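Local coordinates for protein nitrite reductase (Hyphomicrobium denitrificans, PDB 2DV6) that probably reduces nitrite to nitric oxide with electrons passed on from cytochrome c, using the copper ions it binds, at residues N180-Y185 against S308-M313; G297-V302 against P323-F328. All blocks are in the same frame, centred on the assembly; numbering follows the deposited sequence.

In the fold
Both contacts add a short strand to the edge of a larger sheet, yet they differ in direction and depth. Contact 1, its centre about 16 Å from that of the chain, is parallel, partly buried and lies beside a second subunit; two waters take part. Contact 2 is antiparallel and buried, its centre about 9 Å from that of the chain, and it combines backbone pairing and a bulge with apolar side chains and a buried Tyr300-Glu298 hydrogen bond. They follow one another along the chain: strand 290-299 ends in contact 2, and later residues return as strand 309-310 in contact 1. Val302 N probably bonds Glu312 O, and Ile299, packing on Tyr183 and Tyr185, joins the two sheets.

Contact 1: residues N180-Y185 against S308-M313; sequences NTTYTY and SGEQEM
Thr182 is held to Gly309 and Gln311 through its backbone: its N donates to Gly309 O at 3.0 Å, and its O accepts from Gln311 N at 2.8 Å. One step earlier, Gly309 N donates to Asn180 O, which completes the alternation of a parallel pair. With phi at 108°, Gly309 adopts a backbone shape in which a side chain would collide with the carbonyl O of Ser308. Thr182 and Glu310 point the same way side by side, OG1 lying 3.6 Å from Glu310 CG, and one water bridges that hydroxyl to Glu310 OE1. Gln311 folds its aliphatic part over the Thr182 carbonyl, bringing CG to 3.7 Å from Thr181 OG1, a buried hydroxyl with no partner in the model. Tyr183 has CG anti to the backbone N (chi1 -178°), which lays its ring along residues 311-313: CD1 is 3.7 Å from Gln311 O, and OH is 3.6 Å from Met313 CB. A second water joins Gln311 O to Thr184 N and sits over the rim of one face of this ring. Further out, Leu177 of strand 163-178 packs on Tyr183 and Gln311, while Asn92 and Gly93 of the second subunit bind the Glu312 carboxylate through their backbone N-H groups. The arrangement is an edge strand added parallel to strand 181-188, extending a sheet consistent with the cupredoxin domains of copper nitrite reductases.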
loop_
_atom_site.group_PDB
_atom_site.type_symbol
_atom_site.label_atom_id
_atom_site.label_comp_id
_atom_site.label_asym_id
_atom_site.label_seq_id
_atom_site.Cartn_x
_atom_site.Cartn_y
_atom_site.Cartn_z
ATOM N N ASN A 180 -16.380 -21.131 -21.411
ATOM C CA ASN A 180 -16.418 -19.679 -21.457
ATOM C C ASN A 180 -15.005 -19.047 -21.322
ATOM O O ASN A 180 -14.848 -17.898 -20.896
ATOM C CB ASN A 180 -17.428 -19.170 -20.406
ATOM C CG ASN A 180 -17.829 -17.709 -20.606
ATOM O OD1 ASN A 180 -17.585 -17.117 -21.664
ATOM N ND2 ASN A 180 -18.444 -17.114 -19.579
ATOM N N THR A 181 -13.972 -19.825 -21.656
ATOM C CA THR A 181 -12.594 -19.321 -21.525
ATOM C C THR A 181 -11.668 -19.762 -22.643
ATOM O O THR A 181 -11.703 -20.918 -23.102
ATOM C CB THR A 181 -12.053 -19.353 -20.036
ATOM O OG1 THR A 181 -10.686 -19.769 -19.968
ATOM C CG2 THR A 181 -12.879 -20.201 -19.168
ATOM N N THR A 182 -10.917 -18.795 -23.154
ATOM C CA THR A 182 -10.192 -18.976 -24.388
ATOM C C THR A 182 -8.774 -18.487 -24.195
ATOM O O THR A 182 -8.481 -17.761 -23.240
ATOM C CB THR A 182 -10.852 -18.221 -25.618
ATOM O OG1 THR A 182 -10.923 -16.828 -25.350
ATOM C CG2 THR A 182 -12.284 -18.743 -25.906
ATOM N N TYR A 183 -7.897 -18.885 -25.110
ATOM C CA TYR A 183 -6.476 -18.663 -24.960
ATOM C C TYR A 183 -5.930 -18.769 -26.388
ATOM O O TYR A 183 -6.489 -19.516 -27.175
ATOM C CB TYR A 183 -5.882 -19.728 -24.008
ATOM C CG TYR A 183 -4.381 -19.583 -23.730
ATOM C CD1 TYR A 183 -3.910 -18.655 -22.804
ATOM C CD2 TYR A 183 -3.435 -20.407 -24.367
ATOM C CE1 TYR A 183 -2.545 -18.500 -22.565
ATOM C CE2 TYR A 183 -2.053 -20.273 -24.104
ATOM C CZ TYR A 183 -1.631 -19.300 -23.208
ATOM O OH TYR A 183 -0.293 -19.128 -22.930
ATOM N N THR A 184 -4.856 -18.028 -26.711
ATOM C CA THR A 184 -4.144 -18.237 -27.958
ATOM C C THR A 184 -3.189 -19.425 -27.908
ATOM O O THR A 184 -2.086 -19.338 -27.325
ATOM C CB THR A 184 -3.375 -16.966 -28.415
ATOM O OG1 THR A 184 -4.301 -15.880 -28.519
ATOM C CG2 THR A 184 -2.744 -17.194 -29.790
ATOM N N TYR A 185 -3.595 -20.525 -28.559
ATOM C CA TYR A 185 -2.744 -21.675 -28.619
ATOM C C TYR A 185 -1.808 -21.616 -29.837
ATOM O O TYR A 185 -2.124 -21.019 -30.864
ATOM C CB TYR A 185 -3.558 -22.977 -28.653
ATOM C CG TYR A 185 -4.286 -23.356 -27.373
ATOM C CD1 TYR A 185 -5.471 -22.737 -27.012
ATOM C CD2 TYR A 185 -3.800 -24.388 -26.566
ATOM C CE1 TYR A 185 -6.166 -23.120 -25.860
ATOM C CE2 TYR A 185 -4.472 -24.781 -25.409
ATOM C CZ TYR A 185 -5.647 -24.135 -25.061
ATOM O OH TYR A 185 -6.330 -24.558 -23.941
ATOM N N SER A 308 -13.127 -16.797 -16.040
ATOM C CA SER A 308 -13.553 -16.953 -17.419
ATOM C C SER A 308 -13.058 -15.808 -18.306
ATOM O O SER A 308 -12.512 -14.845 -17.810
ATOM C CB SER A 308 -15.072 -17.050 -17.462
ATOM O OG SER A 308 -15.618 -15.756 -17.265
ATOM N N GLY A 309 -13.251 -15.923 -19.622
ATOM C CA GLY A 309 -12.904 -14.852 -20.544
ATOM C C GLY A 309 -11.671 -15.174 -21.386
ATOM O O GLY A 309 -11.238 -16.323 -21.483
ATOM N N GLU A 310 -11.108 -14.145 -21.996
ATOM C CA GLU A 310 -9.949 -14.288 -22.844
ATOM C C GLU A 310 -8.682 -14.273 -21.999
ATOM O O GLU A 310 -8.385 -13.287 -21.370
ATOM C CB GLU A 310 -9.947 -13.169 -23.886
ATOM C CG GLU A 310 -11.188 -13.244 -24.792
ATOM C CD GLU A 310 -11.009 -12.452 -26.079
ATOM O OE1 GLU A 310 -10.380 -12.970 -27.057
ATOM O OE2 GLU A 310 -11.505 -11.306 -26.096
ATOM N N GLN A 311 -7.955 -15.375 -21.970
ATOM C CA GLN A 311 -6.807 -15.490 -21.085
ATOM C C GLN A 311 -5.553 -15.116 -21.828
ATOM O O GLN A 311 -5.459 -15.328 -23.049
ATOM C CB GLN A 311 -6.684 -16.906 -20.545
ATOM C CG GLN A 311 -7.905 -17.402 -19.856
ATOM C CD GLN A 311 -8.273 -16.588 -18.639
ATOM O OE1 GLN A 311 -9.441 -16.195 -18.472
ATOM N NE2 GLN A 311 -7.303 -16.321 -17.785
ATOM N N GLU A 312 -4.585 -14.573 -21.092
ATOM C CA GLU A 312 -3.315 -14.167 -21.674
ATOM C C GLU A 312 -2.174 -14.787 -20.892
ATOM O O GLU A 312 -2.323 -15.101 -19.709
ATOM C CB GLU A 312 -3.196 -12.642 -21.654
ATOM C CG GLU A 312 -4.343 -11.954 -22.296
ATOM C CD GLU A 312 -4.104 -10.479 -22.514
ATOM O OE1 GLU A 312 -3.486 -10.116 -23.547
ATOM O OE2 GLU A 312 -4.542 -9.685 -21.644
ATOM N N MET A 313 -1.035 -14.962 -21.549
ATOM C CA MET A 313 0.126 -15.584 -20.935
ATOM C C MET A 313 0.730 -14.587 -19.963
ATOM O O MET A 313 0.803 -13.393 -20.251
ATOM C CB MET A 313 1.195 -15.931 -21.989
ATOM C CG MET A 313 2.286 -16.791 -21.403
ATOM S SD MET A 313 3.590 -17.218 -22.552
ATOM C CE MET A 313 4.524 -15.683 -22.612
HETATM O O HOH W 1 -8.916 -15.355 -26.797
HETATM O O HOH W 2 -3.615 -15.968 -25.058
#

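Contact 2: residues G297-V302 against P323-F328; sequences GEIYTV and PEYFLF
Tyr300 sets CG anti to its carbonyl carbon (chi1 -61°), and its ring runs alongside Pro323, CE2 lying 3.3 Å from Pro323 N and 3.6 Å from Pro323 CB. Chi1 (-49°) in Glu298, with CG anti to the carbonyl carbon, sets CG 3.7 Å from Phe326 CE1, both side chains pointing the same way, while the bend at chi2 turns the carboxylate toward Tyr300. Glu298 OE1 receives the Tyr300 OH at 2.6 Å, from above the carboxylate plane. Backbone N-H groups of Asn359 and Phe360 also bind this carboxylate. A leucine in place of Tyr300 has neither the hydroxyl nor the ring, and would probably leave Glu298 OE1 without that donor and open a gap beside Pro323. Between the strands, Gly297 and Leu327 exchange two backbone hydrogen bonds, and Ile299 N donates to Tyr325 O. The pairing distorts into a classic beta bulge: Glu324 N (3.0 Å) and Tyr325 N (3.1 Å) both donate to Ile299 O. Through these bonds strand 325-328 forms the edge of the sheet that contains strand 290-299. Opposite the Glu298 face, Ile299 CD1 meets Leu327 CD2 at 3.7 Å. Beyond the bulge, Thr301 OG1, whose hydrogen-bond partner is Lys303 O, lies in the plane of the Tyr325 ring at its edge, 3.5 Å from CE1. Glu324 lays its CB and CG against the same hydroxyl, its carboxylate reaching Lys317 in a salt bridge.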
loop_
_atom_site.group_PDB
_atom_site.type_symbol
_atom_site.label_atom_id
_atom_site.label_comp_id
_atom_site.label_asym_id
_atom_site.label_seq_id
_atom_site.Cartn_x
_atom_site.Cartn_y
_atom_site.Cartn_z
ATOM N N GLY A 297 0.470 -30.816 -20.044
ATOM C CA GLY A 297 1.169 -29.539 -20.119
ATOM C C GLY A 297 0.571 -28.527 -19.160
ATOM O O GLY A 297 -0.484 -28.777 -18.566
ATOM N N GLU A 298 1.228 -27.369 -19.065
ATOM C CA GLU A 298 0.832 -26.271 -18.186
ATOM C C GLU A 298 0.556 -25.032 -18.984
ATOM O O GLU A 298 1.194 -24.794 -20.009
ATOM C CB GLU A 298 1.938 -25.911 -17.170
ATOM C CG GLU A 298 2.546 -27.098 -16.397
ATOM C CD GLU A 298 3.990 -27.361 -16.752
ATOM O OE1 GLU A 298 4.713 -26.384 -17.074
ATOM O OE2 GLU A 298 4.420 -28.539 -16.679
ATOM N N ILE A 299 -0.341 -24.208 -18.464
ATOM C CA ILE A 299 -0.588 -22.909 -19.032
ATOM C C ILE A 299 -0.517 -21.859 -17.910
ATOM O O ILE A 299 -0.943 -22.108 -16.776
ATOM C CB ILE A 299 -1.914 -22.891 -19.910
ATOM C CG1 ILE A 299 -1.654 -23.609 -21.270
ATOM C CG2 ILE A 299 -2.381 -21.481 -20.135
ATOM C CD1 ILE A 299 -2.854 -23.588 -22.260
ATOM N N TYR A 300 0.037 -20.706 -18.238
ATOM C CA TYR A 300 0.381 -19.690 -17.234
ATOM C C TYR A 300 -0.372 -18.406 -17.573
ATOM O O TYR A 300 0.103 -17.605 -18.320
ATOM C CB TYR A 300 1.910 -19.443 -17.223
ATOM C CG TYR A 300 2.741 -20.668 -16.873
ATOM C CD1 TYR A 300 3.041 -21.640 -17.844
ATOM C CD2 TYR A 300 3.226 -20.867 -15.572
ATOM C CE1 TYR A 300 3.791 -22.797 -17.529
ATOM C CE2 TYR A 300 4.008 -22.007 -15.256
ATOM C CZ TYR A 300 4.263 -22.974 -16.227
ATOM O OH TYR A 300 5.032 -24.092 -15.907
ATOM N N THR A 301 -1.555 -18.225 -17.009
ATOM C CA THR A 301 -2.419 -17.146 -17.415
ATOM C C THR A 301 -2.299 -16.011 -16.386
ATOM O O THR A 301 -1.908 -16.229 -15.234
ATOM C CB THR A 301 -3.863 -17.613 -17.485
ATOM O OG1 THR A 301 -4.168 -18.280 -16.276
ATOM C CG2 THR A 301 -4.086 -18.580 -18.621
ATOM N N VAL A 302 -2.589 -14.795 -16.822
ATOM C CA VAL A 302 -2.540 -13.616 -15.941
ATOM C C VAL A 302 -3.582 -13.770 -14.820
ATOM O O VAL A 302 -3.285 -13.529 -13.636
ATOM C CB VAL A 302 -2.775 -12.326 -16.757
ATOM C CG1 VAL A 302 -2.957 -11.083 -15.821
ATOM C CG2 VAL A 302 -1.606 -12.111 -17.705
ATOM N N PRO A 323 2.192 -22.252 -12.461
ATOM C CA PRO A 323 1.164 -22.509 -13.466
ATOM C C PRO A 323 -0.231 -22.249 -12.922
ATOM O O PRO A 323 -0.449 -22.313 -11.711
ATOM C CB PRO A 323 1.352 -23.997 -13.810
ATOM C CG PRO A 323 2.167 -24.574 -12.755
ATOM C CD PRO A 323 2.728 -23.495 -11.877
ATOM N N GLU A 324 -1.160 -21.923 -13.810
ATOM C CA GLU A 324 -2.554 -21.774 -13.428
ATOM C C GLU A 324 -3.381 -22.967 -13.881
ATOM O O GLU A 324 -4.338 -23.339 -13.210
ATOM C CB GLU A 324 -3.140 -20.486 -14.022
ATOM C CG GLU A 324 -2.536 -19.231 -13.396
ATOM C CD GLU A 324 -2.923 -19.058 -11.909
ATOM O OE1 GLU A 324 -3.899 -19.678 -11.443
ATOM O OE2 GLU A 324 -2.242 -18.311 -11.202
ATOM N N TYR A 325 -3.054 -23.513 -15.050
ATOM C CA TYR A 325 -3.772 -24.640 -15.621
ATOM C C TYR A 325 -2.807 -25.789 -15.826
ATOM O O TYR A 325 -1.682 -25.576 -16.289
ATOM C CB TYR A 325 -4.406 -24.270 -16.962
ATOM C CG TYR A 325 -5.550 -23.261 -16.856
ATOM C CD1 TYR A 325 -5.300 -21.892 -16.757
ATOM C CD2 TYR A 325 -6.886 -23.689 -16.874
ATOM C CE1 TYR A 325 -6.364 -20.973 -16.651
ATOM C CE2 TYR A 325 -7.934 -22.792 -16.757
ATOM C CZ TYR A 325 -7.685 -21.458 -16.656
ATOM O OH TYR A 325 -8.757 -20.597 -16.562
ATOM N N PHE A 326 -3.235 -26.995 -15.463
ATOM C CA PHE A 326 -2.502 -28.213 -15.775
ATOM C C PHE A 326 -3.490 -29.041 -16.604
ATOM O O PHE A 326 -4.673 -29.210 -16.175
ATOM C CB PHE A 326 -2.185 -29.020 -14.523
ATOM C CG PHE A 326 -1.016 -28.538 -13.748
ATOM C CD1 PHE A 326 0.251 -29.048 -14.010
ATOM C CD2 PHE A 326 -1.182 -27.618 -12.733
ATOM C CE1 PHE A 326 1.364 -28.624 -13.261
ATOM C CE2 PHE A 326 -0.082 -27.207 -11.984
ATOM C CZ PHE A 326 1.187 -27.718 -12.269
ATOM N N LEU A 327 -3.027 -29.547 -17.748
ATOM C CA LEU A 327 -3.944 -30.039 -18.760
ATOM C C LEU A 327 -3.549 -31.373 -19.392
ATOM O O LEU A 327 -2.357 -31.587 -19.693
ATOM C CB LEU A 327 -3.985 -29.007 -19.869
ATOM C CG LEU A 327 -4.905 -27.772 -19.937
ATOM C CD1 LEU A 327 -5.921 -27.530 -18.801
ATOM C CD2 LEU A 327 -4.106 -26.559 -20.356
ATOM N N PHE A 328 -4.542 -32.262 -19.601
ATOM C CA PHE A 328 -4.353 -33.444 -20.435
ATOM C C PHE A 328 -4.881 -33.035 -21.814
ATOM O O PHE A 328 -5.985 -32.548 -21.923
ATOM C CB PHE A 328 -5.135 -34.680 -19.928
ATOM C CG PHE A 328 -4.527 -35.355 -18.712
ATOM C CD1 PHE A 328 -3.144 -35.546 -18.617
ATOM C CD2 PHE A 328 -5.357 -35.839 -17.668
ATOM C CE1 PHE A 328 -2.572 -36.179 -17.477
ATOM C CE2 PHE A 328 -4.796 -36.467 -16.565
ATOM C CZ PHE A 328 -3.394 -36.614 -16.456
#